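Local coordinates for protein putative transcriptional regulator, sugar-binding family (PDB 3NZE) that probably regulates transcription as a member of the SorC family, binding DNA and, through a sugar-binding domain, a carbohydrate effector, at residues A[192-197]-A[212-217]; A[84-88]-A[144-148]; A[64-69]-A[101-105]; A[156-161]-A[188-192]; A[42-46]-A[251-255]. All blocks are in the same frame, centred on the assembly; numbering follows the deposited sequence.

Contact 1 of 5, residues A[192-197]-A[212-217]; sequences VATVFF and STGPSH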
# COMPACT_ATOMS: atom_id res chain seq x y z
N VAL A 192 0.93 6.03 1.38
CA VAL A 192 0.30 4.91 0.72
C VAL A 192 0.28 5.24 -0.76
O VAL A 192 -0.16 6.33 -1.15
CB VAL A 192 -1.13 4.71 1.22
CG1 VAL A 192 -1.91 3.86 0.23
CG2 VAL A 192 -1.09 4.05 2.60
N ALA A 193 0.78 4.31 -1.57
CA ALA A 193 0.81 4.48 -3.03
C ALA A 193 1.58 5.73 -3.47
O ALA A 193 1.28 6.33 -4.52
CB ALA A 193 -0.62 4.48 -3.59
N THR A 194 2.57 6.11 -2.68
CA THR A 194 3.41 7.29 -2.89
C THR A 194 2.70 8.62 -2.61
O THR A 194 3.21 9.69 -2.95
CB THR A 194 4.15 7.31 -4.28
OG1 THR A 194 3.26 7.76 -5.32
CG2 THR A 194 4.72 5.94 -4.61
N VAL A 195 1.52 8.57 -1.97
CA VAL A 195 0.85 9.78 -1.49
C VAL A 195 1.07 9.89 0.01
O VAL A 195 0.65 9.01 0.78
CB VAL A 195 -0.66 9.79 -1.80
CG1 VAL A 195 -1.29 11.14 -1.39
CG2 VAL A 195 -0.92 9.54 -3.28
N PHE A 196 1.72 10.96 0.43
CA PHE A 196 2.20 11.10 1.80
C PHE A 196 1.17 11.69 2.75
O PHE A 196 0.24 12.40 2.33
CB PHE A 196 3.46 11.96 1.80
CG PHE A 196 4.59 11.36 1.01
CD1 PHE A 196 5.54 10.58 1.64
CD2 PHE A 196 4.68 11.54 -0.36
CE1 PHE A 196 6.58 10.00 0.92
CE2 PHE A 196 5.72 10.97 -1.09
CZ PHE A 196 6.67 10.20 -0.44
N PHE A 197 1.34 11.40 4.04
CA PHE A 197 0.46 11.94 5.08
C PHE A 197 1.24 12.24 6.36
O PHE A 197 2.36 11.75 6.55
CB PHE A 197 -0.66 10.95 5.38
CG PHE A 197 -0.18 9.55 5.56
CD1 PHE A 197 0.51 9.18 6.71
CD2 PHE A 197 -0.39 8.59 4.57
CE1 PHE A 197 0.96 7.87 6.89
CE2 PHE A 197 0.07 7.29 4.73
CZ PHE A 197 0.75 6.93 5.90
N SER A 212 3.28 13.10 -6.93
CA SER A 212 2.90 11.70 -6.79
C SER A 212 2.04 11.19 -7.94
O SER A 212 1.27 11.94 -8.54
CB SER A 212 2.18 11.46 -5.46
OG SER A 212 1.87 10.08 -5.34
N THR A 213 2.17 9.89 -8.23
CA THR A 213 1.33 9.25 -9.25
C THR A 213 0.12 8.51 -8.67
O THR A 213 -0.71 8.01 -9.43
CB THR A 213 2.14 8.25 -10.13
OG1 THR A 213 2.51 7.10 -9.36
CG2 THR A 213 3.41 8.91 -10.69
N GLY A 214 0.01 8.43 -7.35
CA GLY A 214 -1.02 7.62 -6.72
C GLY A 214 -2.35 8.34 -6.48
O GLY A 214 -2.44 9.55 -6.61
N PRO A 215 -3.40 7.56 -6.16
CA PRO A 215 -4.75 8.09 -5.90
C PRO A 215 -4.77 8.95 -4.64
O PRO A 215 -4.00 8.70 -3.71
CB PRO A 215 -5.59 6.83 -5.65
CG PRO A 215 -4.74 5.68 -6.12
CD PRO A 215 -3.33 6.11 -5.95
N SER A 216 -5.66 9.93 -4.59
CA SER A 216 -5.77 10.75 -3.39
C SER A 216 -6.31 9.91 -2.26
O SER A 216 -6.97 8.89 -2.47
CB SER A 216 -6.70 11.95 -3.60
OG SER A 216 -8.04 11.53 -3.75
N HIS A 217 -6.03 10.35 -1.04
CA HIS A 217 -6.58 9.67 0.12
C HIS A 217 -8.11 9.76 0.14
O HIS A 217 -8.78 8.81 0.52
CB HIS A 217 -5.92 10.18 1.40
CG HIS A 217 -4.45 9.90 1.46
ND1 HIS A 217 -3.59 10.54 2.33
CD2 HIS A 217 -3.69 9.04 0.74
CE1 HIS A 217 -2.36 10.09 2.15
NE2 HIS A 217 -2.39 9.18 1.19
O HOH W 1 -3.02 6.90 -1.76
O HOH W 2 4.14 8.07 -7.70

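Contact 2 of 5, residues A[84-88]-A[144-148]; sequences IVVQL and ILDLQ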
# COMPACT_ATOMS: atom_id res chain seq x y z
N ILE A 84 -10.77 -6.88 -13.45
CA ILE A 84 -9.59 -6.18 -13.90
C ILE A 84 -8.72 -5.87 -12.70
O ILE A 84 -9.23 -5.50 -11.65
CB ILE A 84 -9.99 -4.82 -14.52
CG1 ILE A 84 -10.88 -5.03 -15.74
CG2 ILE A 84 -8.77 -4.00 -14.86
CD1 ILE A 84 -11.55 -3.75 -16.22
N VAL A 85 -7.41 -6.04 -12.84
CA VAL A 85 -6.50 -5.54 -11.82
C VAL A 85 -5.79 -4.32 -12.38
O VAL A 85 -5.18 -4.37 -13.45
CB VAL A 85 -5.47 -6.60 -11.35
CG1 VAL A 85 -6.14 -7.65 -10.48
CG2 VAL A 85 -4.75 -7.23 -12.53
N VAL A 86 -5.90 -3.21 -11.66
CA VAL A 86 -5.33 -1.95 -12.12
C VAL A 86 -4.20 -1.47 -11.21
O VAL A 86 -4.32 -1.48 -9.98
CB VAL A 86 -6.42 -0.86 -12.35
CG1 VAL A 86 -7.22 -0.58 -11.06
CG2 VAL A 86 -5.80 0.43 -12.90
N GLN A 87 -3.10 -1.05 -11.83
CA GLN A 87 -1.94 -0.54 -11.12
C GLN A 87 -2.22 0.88 -10.61
O GLN A 87 -2.64 1.74 -11.39
CB GLN A 87 -0.78 -0.53 -12.12
CG GLN A 87 0.57 -0.11 -11.58
CD GLN A 87 1.61 -0.12 -12.70
OE1 GLN A 87 1.41 -0.77 -13.72
NE2 GLN A 87 2.71 0.60 -12.51
N LEU A 88 -1.99 1.13 -9.32
CA LEU A 88 -2.36 2.42 -8.73
C LEU A 88 -1.26 3.47 -8.73
O LEU A 88 -1.53 4.66 -8.57
CB LEU A 88 -2.84 2.22 -7.28
CG LEU A 88 -4.10 1.37 -7.13
CD1 LEU A 88 -4.55 1.33 -5.66
CD2 LEU A 88 -5.20 1.92 -8.02
N ILE A 144 -6.51 5.36 -17.47
CA ILE A 144 -6.16 4.59 -16.29
C ILE A 144 -6.68 5.25 -15.00
O ILE A 144 -7.18 4.57 -14.11
CB ILE A 144 -4.65 4.33 -16.19
CG1 ILE A 144 -4.19 3.55 -17.43
CG2 ILE A 144 -4.32 3.53 -14.93
CD1 ILE A 144 -4.89 2.22 -17.61
N LEU A 145 -6.56 6.58 -14.91
CA LEU A 145 -7.11 7.30 -13.77
C LEU A 145 -8.59 6.97 -13.63
O LEU A 145 -9.10 6.84 -12.51
CB LEU A 145 -6.89 8.81 -13.91
CG LEU A 145 -5.42 9.25 -13.92
CD1 LEU A 145 -5.29 10.75 -14.16
CD2 LEU A 145 -4.73 8.84 -12.61
N ASP A 146 -9.29 6.83 -14.76
CA ASP A 146 -10.72 6.56 -14.74
C ASP A 146 -11.02 5.17 -14.18
O ASP A 146 -12.00 4.97 -13.45
CB ASP A 146 -11.32 6.68 -16.15
CG ASP A 146 -11.34 8.12 -16.66
OD1 ASP A 146 -11.17 9.06 -15.86
OD2 ASP A 146 -11.54 8.30 -17.88
N LEU A 147 -10.17 4.20 -14.53
CA LEU A 147 -10.31 2.84 -14.02
C LEU A 147 -10.06 2.82 -12.52
O LEU A 147 -10.77 2.16 -11.77
CB LEU A 147 -9.32 1.89 -14.71
CG LEU A 147 -9.85 1.08 -15.88
CD1 LEU A 147 -8.75 0.14 -16.40
CD2 LEU A 147 -11.08 0.29 -15.47
N GLN A 148 -9.01 3.53 -12.10
CA GLN A 148 -8.69 3.61 -10.68
C GLN A 148 -9.87 4.14 -9.90
O GLN A 148 -10.15 3.67 -8.80
CB GLN A 148 -7.47 4.50 -10.45
CG GLN A 148 -6.15 3.88 -10.90
CD GLN A 148 -4.99 4.85 -10.83
OE1 GLN A 148 -5.17 6.01 -10.48
NE2 GLN A 148 -3.78 4.39 -11.17

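Contact 3 of 5, residues A[64-69]-A[101-105]; sequences WGATLS and YASDI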
# COMPACT_ATOMS: atom_id res chain seq x y z
N TRP A 64 1.70 -1.18 -6.01
CA TRP A 64 2.81 -2.12 -5.97
C TRP A 64 3.96 -1.57 -5.12
O TRP A 64 4.14 -0.35 -4.98
CB TRP A 64 3.30 -2.46 -7.39
CG TRP A 64 4.03 -1.33 -8.00
CD1 TRP A 64 3.51 -0.32 -8.77
CD2 TRP A 64 5.43 -1.06 -7.89
NE1 TRP A 64 4.51 0.55 -9.14
CE2 TRP A 64 5.70 0.12 -8.61
CE3 TRP A 64 6.49 -1.72 -7.25
CZ2 TRP A 64 6.97 0.66 -8.70
CZ3 TRP A 64 7.76 -1.18 -7.34
CH2 TRP A 64 7.99 0.01 -8.06
N GLY A 65 4.73 -2.50 -4.54
CA GLY A 65 5.87 -2.19 -3.71
C GLY A 65 6.46 -3.49 -3.20
O GLY A 65 6.01 -4.56 -3.60
N ALA A 66 7.44 -3.41 -2.31
CA ALA A 66 8.08 -4.61 -1.78
C ALA A 66 7.07 -5.48 -1.03
O ALA A 66 7.07 -6.70 -1.17
CB ALA A 66 9.26 -4.24 -0.88
N THR A 67 6.19 -4.85 -0.26
CA THR A 67 5.20 -5.63 0.47
C THR A 67 4.26 -6.33 -0.49
O THR A 67 4.01 -7.52 -0.37
CB THR A 67 4.42 -4.75 1.45
OG1 THR A 67 5.34 -4.20 2.40
CG2 THR A 67 3.36 -5.59 2.20
N LEU A 68 3.73 -5.59 -1.45
CA LEU A 68 2.79 -6.18 -2.39
C LEU A 68 3.43 -7.26 -3.27
O LEU A 68 2.76 -8.20 -3.71
CB LEU A 68 2.13 -5.09 -3.23
CG LEU A 68 0.69 -4.81 -2.82
CD1 LEU A 68 -0.14 -6.04 -3.16
CD2 LEU A 68 0.59 -4.48 -1.32
N SER A 69 4.73 -7.14 -3.50
CA SER A 69 5.42 -8.18 -4.25
C SER A 69 5.34 -9.49 -3.48
O SER A 69 4.98 -10.53 -4.04
CB SER A 69 6.89 -7.81 -4.47
OG SER A 69 7.47 -8.69 -5.41
N TYR A 101 9.75 -5.31 -12.07
CA TYR A 101 9.30 -5.75 -10.75
C TYR A 101 7.80 -5.46 -10.58
O TYR A 101 7.04 -6.34 -10.17
CB TYR A 101 10.12 -5.02 -9.70
CG TYR A 101 9.96 -5.45 -8.26
CD1 TYR A 101 10.64 -6.54 -7.76
CD2 TYR A 101 9.19 -4.70 -7.38
CE1 TYR A 101 10.52 -6.91 -6.42
CE2 TYR A 101 9.06 -5.05 -6.05
CZ TYR A 101 9.74 -6.16 -5.58
OH TYR A 101 9.62 -6.52 -4.26
N ALA A 102 7.38 -4.24 -10.91
CA ALA A 102 5.97 -3.88 -10.86
C ALA A 102 5.15 -4.73 -11.82
O ALA A 102 4.07 -5.19 -11.48
CB ALA A 102 5.79 -2.37 -11.16
N SER A 103 5.65 -4.92 -13.03
CA SER A 103 4.94 -5.76 -13.99
C SER A 103 4.73 -7.19 -13.49
O SER A 103 3.67 -7.78 -13.69
CB SER A 103 5.66 -5.77 -15.33
OG SER A 103 5.03 -6.67 -16.23
N ASP A 104 5.75 -7.75 -12.84
CA ASP A 104 5.65 -9.11 -12.32
C ASP A 104 4.56 -9.22 -11.26
O ASP A 104 3.85 -10.23 -11.20
CB ASP A 104 6.99 -9.60 -11.76
CG ASP A 104 8.00 -9.90 -12.86
OD1 ASP A 104 7.59 -9.95 -14.04
OD2 ASP A 104 9.19 -10.10 -12.55
N ILE A 105 4.45 -8.19 -10.43
CA ILE A 105 3.41 -8.14 -9.40
C ILE A 105 2.04 -8.16 -10.06
O ILE A 105 1.19 -8.99 -9.73
CB ILE A 105 3.55 -6.89 -8.51
CG1 ILE A 105 4.83 -6.99 -7.67
CG2 ILE A 105 2.34 -6.73 -7.59
CD1 ILE A 105 5.21 -5.69 -7.00
O HOH W 3 7.92 -8.47 -8.14

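Contact 4 of 5, residues A[156-161]-A[188-192]; sequences FGVGSV and VVGDV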
# COMPACT_ATOMS: atom_id res chain seq x y z
N PHE A 156 -2.68 -2.45 -0.50
CA PHE A 156 -1.48 -1.63 -0.38
C PHE A 156 -0.69 -1.89 0.89
O PHE A 156 -1.23 -2.30 1.91
CB PHE A 156 -1.82 -0.14 -0.44
CG PHE A 156 -2.91 0.29 0.52
CD1 PHE A 156 -2.60 0.66 1.83
CD2 PHE A 156 -4.23 0.34 0.11
CE1 PHE A 156 -3.60 1.08 2.71
CE2 PHE A 156 -5.24 0.75 0.98
CZ PHE A 156 -4.92 1.12 2.28
N GLY A 157 0.61 -1.60 0.81
CA GLY A 157 1.45 -1.53 1.99
C GLY A 157 1.57 -0.07 2.44
O GLY A 157 0.85 0.81 1.95
N VAL A 158 2.48 0.18 3.37
CA VAL A 158 2.65 1.52 3.91
C VAL A 158 4.13 1.88 3.97
O VAL A 158 4.94 1.10 4.50
CB VAL A 158 2.07 1.62 5.34
CG1 VAL A 158 2.22 3.04 5.90
CG2 VAL A 158 0.60 1.23 5.35
N GLY A 159 4.49 3.03 3.42
CA GLY A 159 5.83 3.56 3.57
C GLY A 159 5.93 4.28 4.89
O GLY A 159 4.93 4.76 5.42
N SER A 160 7.14 4.35 5.45
CA SER A 160 7.32 4.95 6.76
C SER A 160 8.59 5.80 6.79
O SER A 160 9.64 5.38 6.30
CB SER A 160 7.38 3.88 7.84
OG SER A 160 7.21 4.44 9.14
N VAL A 161 8.47 7.00 7.34
CA VAL A 161 9.61 7.87 7.55
C VAL A 161 10.02 7.73 9.01
O VAL A 161 9.20 7.95 9.91
CB VAL A 161 9.25 9.34 7.26
CG1 VAL A 161 10.51 10.21 7.27
CG2 VAL A 161 8.51 9.46 5.94
N VAL A 188 5.75 14.81 7.75
CA VAL A 188 5.31 13.61 7.03
C VAL A 188 5.82 12.36 7.74
O VAL A 188 6.98 12.32 8.16
CB VAL A 188 5.78 13.64 5.57
CG1 VAL A 188 5.50 12.30 4.88
CG2 VAL A 188 5.12 14.80 4.83
N VAL A 189 4.97 11.35 7.89
CA VAL A 189 5.37 10.12 8.59
C VAL A 189 5.37 8.89 7.69
O VAL A 189 5.91 7.85 8.07
CB VAL A 189 4.52 9.84 9.86
CG1 VAL A 189 4.66 10.99 10.85
CG2 VAL A 189 3.07 9.65 9.50
N GLY A 190 4.78 9.00 6.51
CA GLY A 190 4.65 7.83 5.65
C GLY A 190 3.82 8.07 4.41
O GLY A 190 3.44 9.21 4.10
N ASP A 191 3.53 6.99 3.69
CA ASP A 191 2.78 7.11 2.44
C ASP A 191 1.99 5.86 2.16
O ASP A 191 2.32 4.77 2.63
CB ASP A 191 3.71 7.40 1.24
CG ASP A 191 4.37 6.13 0.67
OD1 ASP A 191 5.46 5.76 1.15
OD2 ASP A 191 3.80 5.50 -0.25
N VAL A 192 0.93 6.03 1.38
CA VAL A 192 0.30 4.91 0.72
C VAL A 192 0.28 5.24 -0.76
O VAL A 192 -0.16 6.33 -1.15
CB VAL A 192 -1.13 4.71 1.22
CG1 VAL A 192 -1.91 3.86 0.23
CG2 VAL A 192 -1.09 4.05 2.60

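Contact 5 of 5, residues A[42-46]-A[251-255]; sequences VAMQA and LILDE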
# COMPACT_ATOMS: atom_id res chain seq x y z
N VAL A 42 3.75 -12.53 6.89
CA VAL A 42 2.65 -11.57 6.88
C VAL A 42 1.97 -11.65 5.52
O VAL A 42 0.74 -11.65 5.43
CB VAL A 42 3.13 -10.14 7.18
CG1 VAL A 42 1.98 -9.13 7.04
CG2 VAL A 42 3.74 -10.07 8.57
N ALA A 43 2.78 -11.74 4.46
CA ALA A 43 2.24 -11.75 3.11
C ALA A 43 1.36 -12.97 2.85
O ALA A 43 0.36 -12.89 2.13
CB ALA A 43 3.37 -11.68 2.09
N MSE A 44 1.74 -14.11 3.42
CA MSE A 44 0.92 -15.31 3.31
C MSE A 44 -0.46 -15.11 3.93
O MSE A 44 -1.47 -15.50 3.34
CB MSE A 44 1.58 -16.51 3.99
CG MSE A 44 2.65 -17.17 3.20
SE MSE A 44 3.06 -18.91 3.98
CE MSE A 44 1.46 -19.90 3.51
N GLN A 45 -0.51 -14.53 5.12
CA GLN A 45 -1.80 -14.29 5.75
C GLN A 45 -2.60 -13.27 4.94
O GLN A 45 -3.81 -13.40 4.78
CB GLN A 45 -1.64 -13.80 7.19
CG GLN A 45 -2.95 -13.41 7.85
CD GLN A 45 -3.89 -14.59 7.99
OE1 GLN A 45 -3.53 -15.60 8.60
NE2 GLN A 45 -5.09 -14.48 7.43
N ALA A 46 -1.93 -12.25 4.43
CA ALA A 46 -2.63 -11.24 3.66
C ALA A 46 -3.28 -11.88 2.42
O ALA A 46 -4.42 -11.57 2.08
CB ALA A 46 -1.67 -10.10 3.24
N LEU A 251 -6.71 -4.83 8.01
CA LEU A 251 -5.29 -4.68 8.26
C LEU A 251 -4.67 -6.03 8.56
O LEU A 251 -5.22 -6.81 9.35
CB LEU A 251 -5.09 -3.74 9.45
CG LEU A 251 -3.69 -3.56 10.03
CD1 LEU A 251 -2.80 -2.84 9.02
CD2 LEU A 251 -3.76 -2.78 11.34
N ILE A 252 -3.54 -6.33 7.92
CA ILE A 252 -2.77 -7.53 8.24
C ILE A 252 -1.36 -7.09 8.64
O ILE A 252 -0.71 -6.36 7.90
CB ILE A 252 -2.68 -8.50 7.05
CG1 ILE A 252 -4.09 -8.90 6.58
CG2 ILE A 252 -1.88 -9.77 7.42
CD1 ILE A 252 -4.60 -8.08 5.45
N LEU A 253 -0.90 -7.51 9.82
CA LEU A 253 0.41 -7.09 10.29
C LEU A 253 1.02 -8.11 11.23
O LEU A 253 0.31 -8.96 11.78
CB LEU A 253 0.35 -5.72 10.98
CG LEU A 253 -0.13 -5.63 12.43
CD1 LEU A 253 0.04 -4.20 12.96
CD2 LEU A 253 -1.59 -6.07 12.61
N ASP A 254 2.34 -8.04 11.43
CA ASP A 254 3.01 -9.02 12.26
C ASP A 254 2.82 -8.69 13.73
O ASP A 254 2.56 -7.55 14.10
CB ASP A 254 4.50 -9.06 11.94
CG ASP A 254 5.19 -7.74 12.23
OD1 ASP A 254 4.97 -6.78 11.46
OD2 ASP A 254 5.95 -7.68 13.23
N GLU A 255 2.99 -9.72 14.56
CA GLU A 255 2.81 -9.63 16.00
C GLU A 255 3.60 -8.48 16.63
O GLU A 255 3.05 -7.74 17.44
CB GLU A 255 3.22 -10.97 16.63
CG GLU A 255 3.11 -11.05 18.14
CD GLU A 255 3.58 -12.39 18.67
OE1 GLU A 255 3.73 -13.33 17.86
OE2 GLU A 255 3.82 -12.49 19.89

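Contact 1 of 5, residues A[192-197]-A[212-217]
H217 and S212 each make a hydrogen bond to a backbone carbonyl of 192-197. H217 NE2 donates to V195 O over 3.1 Å, in the plane of its imidazole but bent (N-H...O 136°). It comes from above the carbonyl plane, and V192 N reaches the same oxygen from the opposite face. S212 OG donates to T194 O over 2.8 Å, also from above the carbonyl plane. The same hydroxyl accepts G214 N almost straight on (173°), which makes an ST turn.

V192 to V195 form a type I' turn, the tight end of a beta hairpin that joins strands 188-192 and 195-198. The loop 212-217 wraps this end. S216 then caps helix 217-221 through Q219 N.

Two waters fill in the polar links. Water 1 donates to V192 O and to P215 O. Water 2 sits 2.6 Å from T194 OG1 and accepts from T213 N. T213 OG1 also bonds G90 N.

Packing is carried by V195. With V195 CG1 anti to its backbone N (chi1 -175°), that methyl lies over one face of the H217 ring, a CH-pi contact of 3.8 Å from V195 CG1 to the centroid. The other branch, V195 CG2, lies tight against the loop, 3.2 Å from P215 O and 3.5 Å from S212 OG. The H217 ring meets F197 obliquely: H217 CE1 comes to the edge of the phenyl ring, 3.5 Å from F197 CD2. At the turn itself, A193 CB touches P215 CD at 3.9 Å.

Contact 2 of 5, residues A[84-88]-A[144-148]
Q148 reaches from its helix to V86, Q87 and L88. From CB, chi1 of -72° turns CG to the side of the backbone N, and the chain runs extended from there to the strand end. Q148 CG lies 3.6 Å from L88 CD2, just past the end of the strand. The two side chains lie alongside, pointing opposite ways. Q148 CG is also near V86 CG2, but V86 is modelled in two conformers, so its contacts are less certain. Q148 CD comes next, 4.1 Å from L88 CD2. At the tip, Q148 NE2 donates to Q87 O over 2.9 Å with an N-H...O angle of 149°. The bond lies in the carbonyl plane, on a lone pair, and close to the plane of the Q148 amide. This fixes which way the amide faces. Q148 NE2 also lies 3.4 Å from L88 CA. The Q148 side chain packs on F120 as well.

Further back along the strand, I84 CD1 meets L147 CD2 at 4.1 Å, one side chain across the other. The L147 side chain is about 4 Å from that of E118, a calcium ligand in a structure of this protein; this chain carries no ion there. The Q87 side chain turns to other partners, bonding N89 O, Q119 NE2 and F120 N.

Strand 84-87 runs between the parallel strands 59-62 and 116-118. The axes of 84-87 and 144-148 approach to 8.7 Å, at 117° between directions. Helix 139-149 packs on one face of these strands. V85 lies on the other face, towards helix 99-113, in the layered alpha/beta build of a Rossmann-like domain.

Contact 3 of 5, residues A[64-69]-A[101-105]
W64 meets A102 because its indole is folded in between its own backbone N and carbonyl carbon (chi1 73°). Y101 reaches S69 by a different torsion, its CG trans to the backbone N (chi1 -172°), which carries the phenol out from its helix, across to 64-69. The indole offers a face. A102 CB sits over the five-membered ring of W64, 3.5 Å from the centroid and only 10° off the normal, a CH-pi contact. W64 CZ3 comes to the edge of the Y101 ring, 3.8 Å from Y101 CD2. The indole is further held by W64 NE1, bonded to G90 O, while W64 N bonds N89 OD1.

The segment 64-69 leads from strand 59-62 into helix 66-73, with G65 at the N-cap position. Helices 66-73 and 99-113 are the crossover helices of two successive beta-alpha-beta units. Strands 59-62, 84-87 and 116-118 run parallel, as in Rossmann-like folds. The contact joins the first turn of one helix to the start of the other.

The phenol end of Y101 is packed closely. Y101 OH lies 3.0 Å from S69 CB and 3.5 Å from A66 CA. Water 3 lies above one face of the ring, toward the rim. It donates to Y101 O and is 2.8 Å from S69 OG, linking the two helices.

I105 closes the inner side with its CD1 branch. I105 CD1 is 3.8 Å from W64 CB and 3.7 Å from S69 CB, and I105 CG1 packs on the backbone of S69. The Y101 side chain is about 11 Å from that of T96, a calcium-site residue in a structure of this protein; no ion is bound to this chain.

Contact 4 of 5, residues A[156-161]-A[188-192]
F156 and V192 meet at a ring face. V192 CG1 lies 3.6 Å above the plane of the F156 ring, offset toward its rim on the CD1 side, in a CH-pi contact. V192 CG2 reaches the same ring at F156 CD1, 3.8 Å away. The side chain of F156 also packs on R226 and C228 of strand 225-230. The other flat group is the carboxylate of D191. Its chi1 of 82° places CG between the backbone N and the carbonyl carbon and turns the carboxylate over G159. D191 OD1 comes to 3.3 Å from G159 CA, close because G159 has no side chain there. D191 OD1 also bonds Y170 OH, and D191 OD2 accepts from T194 N.

The two segments run antiparallel. G159 and D191 form a hydrogen-bonded pair; S160 and G190 form a non-hydrogen-bonded one. Strand 153-160 is parallel to 59-62 and 225-230 in the central sheet. Strand 188-192 adds to it in the opposite sense and goes on into a hairpin with 195-198.

G159 N donates to D191 O over 2.9 Å, and D191 N returns a longer bond to G159 O at 3.2 Å, from well above the carbonyl plane. Beyond the bridge, V161 N donates to V189 O over 2.8 Å, almost straight (178°). Between these bonds the glycine G190 lets the strands come close, with S160 CA 4.1 Å from G190 CA. V161 CG2 covers the V189 peptide, 3.6 Å from V189 C. S160 OG turns to G238 N.

Contact 5 of 5, residues A[42-46]-A[251-255]
D254, whose CB packs on V42 CG2 at 3.6 Å, has its OD1 gripped by two outside groups, S257 OG and G232 N. The side chain caps the start of helix 255-261. This is a helix laid on the parallel strands of a mixed sheet, as in Rossmann-like domains. Strand 250-254 runs between 23-27 and 225-230. The axes of 42-46 and 251-254 approach to 7.9 Å and are close to antiparallel, at 157°.

The contact itself is apolar and centres on I252. Its CG2 branch, trans to the backbone N, points into the helix surface. I252 CG2 lies 3.9 Å from V42 CG1 and also touches the backbone V42 O. It meets Q45 CG as well, three residues further along the helix. The longer branch runs along A46, with I252 CD1 4.2 Å from A46 CB. The amide end of Q45 bends off to T49 OG1. V42 and A46 also cover V229 on the neighbouring strand. D254 N is buried here without a partner in the model, and V42 CG2 lies 3.8 Å from D254 N.

In the fold
Contacts 1, 2, 4 and 5 all reach the same sheet, and contact 3 joins helices beside it. Contacts 1 and 4 share V192 and are tied by backbone bonds of F197 to V189 and G190, with centres about 9 Å apart. Contact 2 touches contact 1 where P215 CD meets L88 O at 3.5 Å. It touches contact 3 where Q87 NE2 lies 3.8 Å from W64 NE1. Contact 3 touches contact 4, with L68 CD2 3.6 Å from G157 N. Contact 5 lies across the chain's centre from contact 2, centres about 24 Å apart. Of the calcium-site residues, E118 is beside contact 2, and T96 is about 11 Å from Y101 of contact 3, side chain to side chain.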